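Local coordinates for protein putative aldehyde dehydrogenase (PDB 4YWE) that probably oxidises aldehydes with NAD or NADP as electron acceptor, at residues V296-A301 and P305-L310; A396-V401 and V407-G412; R53-A58 and P225-I230. One frame throughout, in Å; residues are numbered along the deposited sequence.

Contact 1. Residues V296-A301 and P305-L310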
loop_
_atom_site.group_PDB
_atom_site.type_symbol
_atom_site.label_atom_id
_atom_site.label_comp_id
_atom_site.label_asym_id
_atom_site.label_seq_id
_atom_site.Cartn_x
_atom_site.Cartn_y
_atom_site.Cartn_z
ATOM N N VAL A 296 -15.177 -13.830 30.835
ATOM C CA VAL A 296 -14.559 -12.677 31.472
ATOM C C VAL A 296 -13.461 -13.159 32.417
ATOM O O VAL A 296 -13.711 -13.907 33.364
ATOM C CB VAL A 296 -15.603 -11.793 32.194
ATOM C CG1 VAL A 296 -16.474 -12.614 33.134
ATOM C CG2 VAL A 296 -14.915 -10.652 32.930
ATOM N N LEU A 297 -12.233 -12.743 32.128
ATOM C CA LEU A 297 -11.079 -13.127 32.928
ATOM C C LEU A 297 -10.659 -11.949 33.797
ATOM O O LEU A 297 -10.235 -10.914 33.286
ATOM C CB LEU A 297 -9.925 -13.577 32.032
ATOM C CG LEU A 297 -10.303 -14.520 30.885
ATOM C CD1 LEU A 297 -9.096 -14.825 30.011
ATOM C CD2 LEU A 297 -10.922 -15.804 31.417
ATOM N N ILE A 298 -10.784 -12.111 35.109
ATOM C CA ILE A 298 -10.554 -11.014 36.039
ATOM C C ILE A 298 -9.350 -11.291 36.928
ATOM O O ILE A 298 -9.218 -12.383 37.477
ATOM C CB ILE A 298 -11.801 -10.758 36.903
ATOM C CG1 ILE A 298 -13.068 -10.815 36.050
ATOM C CG2 ILE A 298 -11.683 -9.423 37.620
ATOM C CD1 ILE A 298 -14.345 -10.913 36.861
ATOM N N GLU A 299 -8.476 -10.301 37.073
ATOM C CA GLU A 299 -7.348 -10.417 37.989
ATOM C C GLU A 299 -7.875 -10.659 39.400
ATOM O O GLU A 299 -8.921 -10.130 39.774
ATOM C CB GLU A 299 -6.473 -9.162 37.941
ATOM C CG GLU A 299 -5.218 -9.246 38.792
ATOM C CD GLU A 299 -4.331 -8.026 38.646
ATOM O OE1 GLU A 299 -4.590 -7.206 37.739
ATOM O OE2 GLU A 299 -3.377 -7.885 39.440
ATOM N N ARG A 300 -7.150 -11.467 40.169
ATOM C CA ARG A 300 -7.605 -11.917 41.483
ATOM C C ARG A 300 -7.994 -10.775 42.421
ATOM O O ARG A 300 -8.961 -10.887 43.174
ATOM C CB ARG A 300 -6.524 -12.773 42.146
ATOM C CG ARG A 300 -6.224 -14.071 41.418
ATOM C CD ARG A 300 -5.374 -14.999 42.272
ATOM N NE ARG A 300 -5.210 -16.314 41.659
ATOM C CZ ARG A 300 -4.557 -17.326 42.220
ATOM N NH1 ARG A 300 -4.001 -17.178 43.415
ATOM N NH2 ARG A 300 -4.459 -18.487 41.588
ATOM N N ALA A 301 -7.244 -9.678 42.363
ATOM C CA ALA A 301 -7.452 -8.548 43.263
ATOM C C ALA A 301 -8.854 -7.951 43.145
ATOM O O ALA A 301 -9.413 -7.468 44.128
ATOM C CB ALA A 301 -6.405 -7.476 43.007
ATOM N N PRO A 305 -14.979 -8.337 43.662
ATOM C CA PRO A 305 -15.755 -7.102 43.480
ATOM C C PRO A 305 -16.434 -6.981 42.113
ATOM O O PRO A 305 -17.576 -6.528 42.044
ATOM C CB PRO A 305 -14.703 -6.003 43.652
ATOM C CG PRO A 305 -13.675 -6.611 44.526
ATOM C CD PRO A 305 -13.601 -8.044 44.101
ATOM N N LEU A 306 -15.748 -7.378 41.047
ATOM C CA LEU A 306 -16.302 -7.246 39.703
ATOM C C LEU A 306 -17.428 -8.252 39.462
ATOM O O LEU A 306 -18.393 -7.953 38.758
ATOM C CB LEU A 306 -15.207 -7.415 38.648
ATOM C CG LEU A 306 -15.635 -7.221 37.192
ATOM C CD1 LEU A 306 -16.333 -5.880 37.010
ATOM C CD2 LEU A 306 -14.440 -7.331 36.258
ATOM N N VAL A 307 -17.301 -9.440 40.045
ATOM C CA VAL A 307 -18.342 -10.456 39.936
ATOM C C VAL A 307 -19.626 -9.963 40.596
ATOM O O VAL A 307 -20.720 -10.139 40.055
ATOM C CB VAL A 307 -17.885 -11.797 40.549
ATOM C CG1 VAL A 307 -19.076 -12.713 40.791
ATOM C CG2 VAL A 307 -16.868 -12.472 39.641
ATOM N N GLU A 308 -19.488 -9.332 41.759
ATOM C CA GLU A 308 -20.638 -8.798 42.481
ATOM C C GLU A 308 -21.329 -7.694 41.682
ATOM O O GLU A 308 -22.555 -7.583 41.693
ATOM C CB GLU A 308 -20.213 -8.270 43.853
ATOM N N ARG A 309 -20.538 -6.880 40.989
ATOM C CA ARG A 309 -21.091 -5.818 40.156
ATOM C C ARG A 309 -21.716 -6.401 38.893
ATOM O O ARG A 309 -22.720 -5.892 38.395
ATOM C CB ARG A 309 -20.013 -4.791 39.798
ATOM C CG ARG A 309 -19.431 -4.071 41.005
ATOM C CD ARG A 309 -18.353 -3.073 40.611
ATOM N NE ARG A 309 -18.883 -1.965 39.823
ATOM C CZ ARG A 309 -18.229 -0.828 39.602
ATOM N NH1 ARG A 309 -17.022 -0.644 40.118
ATOM N NH2 ARG A 309 -18.786 0.128 38.871
ATOM N N LEU A 310 -21.120 -7.472 38.377
ATOM C CA LEU A 310 -21.687 -8.176 37.233
ATOM C C LEU A 310 -22.972 -8.886 37.649
ATOM O O LEU A 310 -23.925 -8.972 36.875
ATOM C CB LEU A 310 -20.686 -9.179 36.653
ATOM C CG LEU A 310 -19.522 -8.626 35.826
ATOM C CD1 LEU A 310 -18.507 -9.721 35.533
ATOM C CD2 LEU A 310 -20.027 -8.012 34.534
#

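Contact 2. Residues A396-V401 and V407-G412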
loop_
_atom_site.group_PDB
_atom_site.type_symbol
_atom_site.label_atom_id
_atom_site.label_comp_id
_atom_site.label_asym_id
_atom_site.label_seq_id
_atom_site.Cartn_x
_atom_site.Cartn_y
_atom_site.Cartn_z
ATOM N N ALA A 396 -19.205 -16.693 31.359
ATOM C CA ALA A 396 -18.388 -17.510 32.250
ATOM C C ALA A 396 -17.290 -16.665 32.887
ATOM O O ALA A 396 -16.488 -16.045 32.188
ATOM C CB ALA A 396 -17.787 -18.687 31.497
ATOM N N ALA A 397 -17.258 -16.646 34.215
ATOM C CA ALA A 397 -16.291 -15.835 34.943
ATOM C C ALA A 397 -15.283 -16.697 35.696
ATOM O O ALA A 397 -15.638 -17.722 36.279
ATOM C CB ALA A 397 -17.008 -14.899 35.906
ATOM N N MET A 398 -14.026 -16.267 35.677
ATOM C CA MET A 398 -12.950 -16.952 36.387
ATOM C C MET A 398 -11.798 -15.978 36.617
ATOM O O MET A 398 -11.733 -14.929 35.977
ATOM C CB MET A 398 -12.470 -18.171 35.600
ATOM C CG MET A 398 -11.808 -17.822 34.279
ATOM S SD MET A 398 -11.538 -19.256 33.222
ATOM C CE MET A 398 -13.213 -19.613 32.698
ATOM N N ARG A 399 -10.890 -16.327 37.522
ATOM C CA ARG A 399 -9.797 -15.426 37.878
ATOM C C ARG A 399 -8.458 -15.837 37.262
ATOM O O ARG A 399 -8.292 -16.969 36.805
ATOM C CB ARG A 399 -9.655 -15.345 39.401
ATOM C CG ARG A 399 -9.217 -16.645 40.055
ATOM C CD ARG A 399 -9.079 -16.488 41.563
ATOM N NE ARG A 399 -8.407 -17.633 42.172
ATOM C CZ ARG A 399 -8.023 -17.686 43.443
ATOM N NH1 ARG A 399 -8.244 -16.657 44.251
ATOM N NH2 ARG A 399 -7.416 -18.769 43.910
ATOM N N PHE A 400 -7.512 -14.900 37.244
ATOM C CA PHE A 400 -6.133 -15.192 36.857
ATOM C C PHE A 400 -5.168 -14.417 37.752
ATOM O O PHE A 400 -5.522 -13.372 38.298
ATOM C CB PHE A 400 -5.886 -14.867 35.377
ATOM C CG PHE A 400 -5.990 -13.400 35.035
ATOM C CD1 PHE A 400 -4.904 -12.553 35.198
ATOM C CD2 PHE A 400 -7.164 -12.878 34.518
ATOM C CE1 PHE A 400 -4.994 -11.212 34.877
ATOM C CE2 PHE A 400 -7.260 -11.537 34.192
ATOM C CZ PHE A 400 -6.173 -10.703 34.371
ATOM N N VAL A 401 -3.949 -14.927 37.894
ATOM C CA VAL A 401 -2.987 -14.333 38.815
ATOM C C VAL A 401 -2.123 -13.271 38.129
ATOM O O VAL A 401 -1.834 -12.230 38.720
ATOM C CB VAL A 401 -2.105 -15.427 39.473
ATOM C CG1 VAL A 401 -1.394 -16.270 38.423
ATOM C CG2 VAL A 401 -1.105 -14.806 40.442
ATOM N N VAL A 407 -3.051 -14.846 29.364
ATOM C CA VAL A 407 -2.787 -15.250 27.988
ATOM C C VAL A 407 -3.071 -16.739 27.806
ATOM O O VAL A 407 -3.693 -17.144 26.824
ATOM C CB VAL A 407 -1.342 -14.920 27.578
ATOM C CG1 VAL A 407 -1.024 -15.516 26.212
ATOM C CG2 VAL A 407 -1.123 -13.414 27.575
ATOM N N ALA A 408 -2.610 -17.545 28.759
ATOM C CA ALA A 408 -2.825 -18.987 28.720
ATOM C C ALA A 408 -4.315 -19.323 28.719
ATOM O O ALA A 408 -4.766 -20.176 27.955
ATOM C CB ALA A 408 -2.131 -19.657 29.898
ATOM N N LEU A 409 -5.072 -18.646 29.575
ATOM C CA LEU A 409 -6.515 -18.848 29.640
ATOM C C LEU A 409 -7.199 -18.370 28.359
ATOM O O LEU A 409 -8.064 -19.058 27.817
ATOM C CB LEU A 409 -7.106 -18.122 30.851
ATOM C CG LEU A 409 -6.754 -18.685 32.230
ATOM C CD1 LEU A 409 -7.321 -17.803 33.332
ATOM C CD2 LEU A 409 -7.258 -20.110 32.364
ATOM N N ALA A 410 -6.801 -17.194 27.882
ATOM C CA ALA A 410 -7.411 -16.592 26.699
ATOM C C ALA A 410 -7.198 -17.435 25.444
ATOM O O ALA A 410 -8.125 -17.636 24.660
ATOM C CB ALA A 410 -6.868 -15.190 26.485
ATOM N N ASN A 411 -5.977 -17.927 25.254
ATOM C CA ASN A 411 -5.658 -18.744 24.088
ATOM C C ASN A 411 -5.920 -20.226 24.344
ATOM O O ASN A 411 -5.589 -21.073 23.514
ATOM C CB ASN A 411 -4.196 -18.545 23.675
ATOM C CG ASN A 411 -3.873 -17.103 23.338
ATOM O OD1 ASN A 411 -4.763 -16.310 23.032
ATOM N ND2 ASN A 411 -2.592 -16.758 23.384
ATOM N N GLY A 412 -6.523 -20.532 25.488
ATOM C CA GLY A 412 -6.693 -21.907 25.924
ATOM C C GLY A 412 -7.828 -22.694 25.295
ATOM O O GLY A 412 -7.974 -23.888 25.557
#

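Contact 3. Residues R53-A58 and P225-I230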
loop_
_atom_site.group_PDB
_atom_site.type_symbol
_atom_site.label_atom_id
_atom_site.label_comp_id
_atom_site.label_asym_id
_atom_site.label_seq_id
_atom_site.Cartn_x
_atom_site.Cartn_y
_atom_site.Cartn_z
ATOM N N ARG A 53 -30.249 -21.975 -11.494
ATOM C CA ARG A 53 -30.747 -20.775 -12.157
ATOM C C ARG A 53 -30.101 -19.515 -11.587
ATOM O O ARG A 53 -29.843 -18.557 -12.317
ATOM C CB ARG A 53 -32.269 -20.686 -12.032
ATOM C CG ARG A 53 -33.005 -21.889 -12.596
ATOM C CD ARG A 53 -34.512 -21.742 -12.453
ATOM N NE ARG A 53 -35.205 -22.997 -12.732
ATOM C CZ ARG A 53 -36.519 -23.163 -12.633
ATOM N NH1 ARG A 53 -37.292 -22.151 -12.261
ATOM N NH2 ARG A 53 -37.063 -24.341 -12.907
ATOM N N ALA A 54 -29.843 -19.525 -10.283
ATOM C CA ALA A 54 -29.217 -18.390 -9.613
ATOM C C ALA A 54 -27.790 -18.177 -10.106
ATOM O O ALA A 54 -27.371 -17.047 -10.354
ATOM C CB ALA A 54 -29.231 -18.589 -8.106
ATOM N N VAL A 55 -27.048 -19.272 -10.246
ATOM C CA VAL A 55 -25.670 -19.205 -10.715
ATOM C C VAL A 55 -25.651 -18.813 -12.187
ATOM O O VAL A 55 -24.801 -18.034 -12.620
ATOM C CB VAL A 55 -24.935 -20.539 -10.484
ATOM C CG1 VAL A 55 -23.530 -20.485 -11.063
ATOM C CG2 VAL A 55 -24.888 -20.864 -8.999
ATOM N N ALA A 56 -26.597 -19.353 -12.949
ATOM C CA ALA A 56 -26.737 -19.016 -14.361
ATOM C C ALA A 56 -26.944 -17.515 -14.539
ATOM O O ALA A 56 -26.297 -16.885 -15.377
ATOM C CB ALA A 56 -27.892 -19.790 -14.982
ATOM N N ALA A 57 -27.845 -16.951 -13.741
ATOM C CA ALA A 57 -28.142 -15.524 -13.795
ATOM C C ALA A 57 -26.921 -14.695 -13.408
ATOM O O ALA A 57 -26.610 -13.692 -14.050
ATOM C CB ALA A 57 -29.317 -15.192 -12.888
ATOM N N ALA A 58 -26.231 -15.125 -12.356
ATOM C CA ALA A 58 -25.042 -14.430 -11.880
ATOM C C ALA A 58 -23.948 -14.411 -12.942
ATOM O O ALA A 58 -23.312 -13.383 -13.168
ATOM C CB ALA A 58 -24.530 -15.074 -10.605
ATOM N N PRO A 225 -20.254 -26.080 -9.379
ATOM C CA PRO A 225 -18.987 -25.813 -10.071
ATOM C C PRO A 225 -18.945 -24.446 -10.750
ATOM O O PRO A 225 -17.880 -24.024 -11.200
ATOM C CB PRO A 225 -18.913 -26.930 -11.124
ATOM C CG PRO A 225 -20.028 -27.889 -10.788
ATOM C CD PRO A 225 -21.064 -27.070 -10.101
ATOM N N GLY A 226 -20.090 -23.774 -10.824
ATOM C CA GLY A 226 -20.181 -22.483 -11.484
ATOM C C GLY A 226 -19.901 -21.292 -10.586
ATOM O O GLY A 226 -19.977 -20.145 -11.024
ATOM N N ILE A 227 -19.579 -21.567 -9.326
ATOM C CA ILE A 227 -19.230 -20.525 -8.365
ATOM C C ILE A 227 -17.713 -20.492 -8.217
ATOM O O ILE A 227 -17.058 -21.531 -8.282
ATOM C CB ILE A 227 -19.945 -20.759 -7.016
ATOM C CG1 ILE A 227 -21.458 -20.654 -7.205
ATOM C CG2 ILE A 227 -19.479 -19.763 -5.961
ATOM C CD1 ILE A 227 -22.253 -20.915 -5.949
ATOM N N ASP A 228 -17.151 -19.300 -8.030
ATOM C CA ASP A 228 -15.701 -19.137 -8.031
ATOM C C ASP A 228 -15.128 -18.878 -6.639
ATOM O O ASP A 228 -13.929 -19.038 -6.419
ATOM C CB ASP A 228 -15.309 -17.999 -8.973
ATOM C CG ASP A 228 -15.871 -18.184 -10.367
ATOM O OD1 ASP A 228 -15.432 -19.124 -11.064
ATOM O OD2 ASP A 228 -16.753 -17.392 -10.763
ATOM N N HIS A 229 -15.986 -18.479 -5.708
ATOM C CA HIS A 229 -15.562 -18.185 -4.342
ATOM C C HIS A 229 -16.761 -18.215 -3.403
ATOM O O HIS A 229 -17.854 -17.783 -3.767
ATOM C CB HIS A 229 -14.864 -16.824 -4.270
ATOM C CG HIS A 229 -14.606 -16.348 -2.874
ATOM N ND1 HIS A 229 -13.454 -16.658 -2.181
ATOM C CD2 HIS A 229 -15.352 -15.585 -2.040
ATOM C CE1 HIS A 229 -13.503 -16.107 -0.983
ATOM N NE2 HIS A 229 -14.644 -15.450 -0.871
ATOM N N ILE A 230 -16.553 -18.726 -2.195
ATOM C CA ILE A 230 -17.638 -18.840 -1.231
ATOM C C ILE A 230 -17.310 -18.087 0.051
ATOM O O ILE A 230 -16.227 -18.241 0.619
ATOM C CB ILE A 230 -17.955 -20.316 -0.920
ATOM C CG1 ILE A 230 -18.372 -21.053 -2.194
ATOM C CG2 ILE A 230 -19.049 -20.415 0.134
ATOM C CD1 ILE A 230 -18.709 -22.512 -1.972
#

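Contact 1. Residues V296-A301 and P305-L310
I298 and L306 meet through branches that their first torsions send across the gap between strand and helix. In I298 the ethyl arm stands opposite the carbonyl carbon and beside the backbone N (chi1 -43°), then continues extended, so that CD1 is carried forward to the helix. L306 swings its CG away from its own backbone N (chi1 -177°), and the CD2 branch of its fork faces the strand. The two side chains pass each other at a slant, with I298 CD1 lying 3.6 Å from L306 CD2. The same leucine methyl also touches the other branch of the isoleucine, L306 CD2 being 3.7 Å from I298 CG2; L306 CD2 thus sits against both the ethyl arm and the CG2 methyl of I298. I298 CD1 reaches further along the helix to V307 CG2, at a looser 4.1 Å. A second, lighter contact forms one helical turn later, where L310 CD1 approaches V296 CG1 at 4.3 Å. The spacing is matched: V296 and I298, two residues apart on the strand, face L310 and L306, four apart on the helix, in keeping with roughly opposed directions (140° between the axes). No hydrogen bond crosses this apolar interface, which is largely buried. Helix 271-283 packs on it, L271 against L306, L275 and L278 against L310, and an R309-D272 salt bridge joins the two helices. V265 of the neighbouring strand 261-265 also packs on L306. The arrangement is a strand-turn-helix unit in which helix 303-315 folds back over the strand it follows, and it belongs to the layered alpha/beta architecture of the catalytic domain in aldehyde dehydrogenases.

Contact 2. Residues A396-V401 and V407-G412
F400 meets L409 through its CB and not through its ring, which leads away from the helix segment. Its ring pairs edge-to-face with F266, with E405 and A406 of helix 403-410 also against the side chain; at the ring's CE2 corner lie backbone atoms of L297 and E299 on the adjacent strand. The flat group that L409 does reach is the peptide joining R399 to F400, which its CD1 methyl approaches from above the plane, obliquely past the oxygen. L409 CD1 rests 3.7 Å from R399 O and 3.9 Å from F400 CB, so one methyl covers a carbonyl oxygen and the foot of an aromatic side chain together. The F400 backbone points CB at the leucine, and with CG set between the backbone N and the carbonyl carbon (chi1 66°) the ring turns off from L409. The other methyl, L409 CD2, has a loose contact with the thioether of M398, 4.4 Å from M398 SD. One leucine therefore spans three consecutive strand residues, and P381 touches it from a loop. Polar groups are engaged around this contact: E405 accepts a hydrogen bond from V401 N, and R295 donates to L409 O and A410 O at the end of the helix, where its positive charge would suit the negative pole of the helix dipole. Between the two segments themselves no hydrogen bond forms, which implies that the attraction here is apolar, carried mainly by L409; E405 and A406, earlier in the helix, add to it.

Contact 3. Residues R53-A58 and P225-I230
The apolar part of this contact rests on V55 and I227, whose side chains cross at about a right angle. V55 CG2 lies 3.9 Å from I227 CG1 and 4.0 Å from I227 CD1, so one valine methyl is laid against the ethyl arm of the isoleucine. That arm stands opposite the I227 carbonyl carbon (chi1 -64°) and runs out extended, which takes CD1 toward the helix. The second kind of contact is methyl against backbone. With V55 CG1 placed away from the valine's own N (chi1 176°), it comes up to the peptide carbonyl of G226, at 3.6 Å from G226 O and 3.7 Å from G226 C. G226 brings no side chain to the interface, and the main chain comes close to the helix there: V55 CA and G226 CA are 6.4 Å apart. Hydrogen bonds and charge come from just beyond the helix segment. R59, a turn after V55, donates from NH1 to G226 O and forms a salt bridge with D228 OD2, which also accepts from V150 N; one arginine thus ties the loop to the helix while the aspartate joins it to strand 139-155, the neighbour of 229-233 in the sheet. P225, at the start of the loop, belongs to a magnesium site known for this protein, although no ion is bound there in this chain. Through A54 and A58, helix 48-63 packs on strands 177-182 and 207-209 as well as on the loop entering strand 229-233, an arrangement consistent with the Rossmann-like coenzyme-binding domain of aldehyde dehydrogenases.

From the N terminus, contact 3 comes first: it joins helix 48-63 to the loop before strand 229-233 across 166 residues, closing a very long loop. Contacts 1 and 2 follow as short closures, with three and five residues between their segments. The three run in series, neither nesting nor crossing. Contacts 1 and 2 share a sheet: V296 N bonds to A396 O at 2.9 Å and F400 N to I298 O at 3.0 Å, so neighbouring parallel strands carry helices on opposite faces. Contact 3, its centre 50 Å from that of contact 1, belongs to the other large sheet, across the chain's centre.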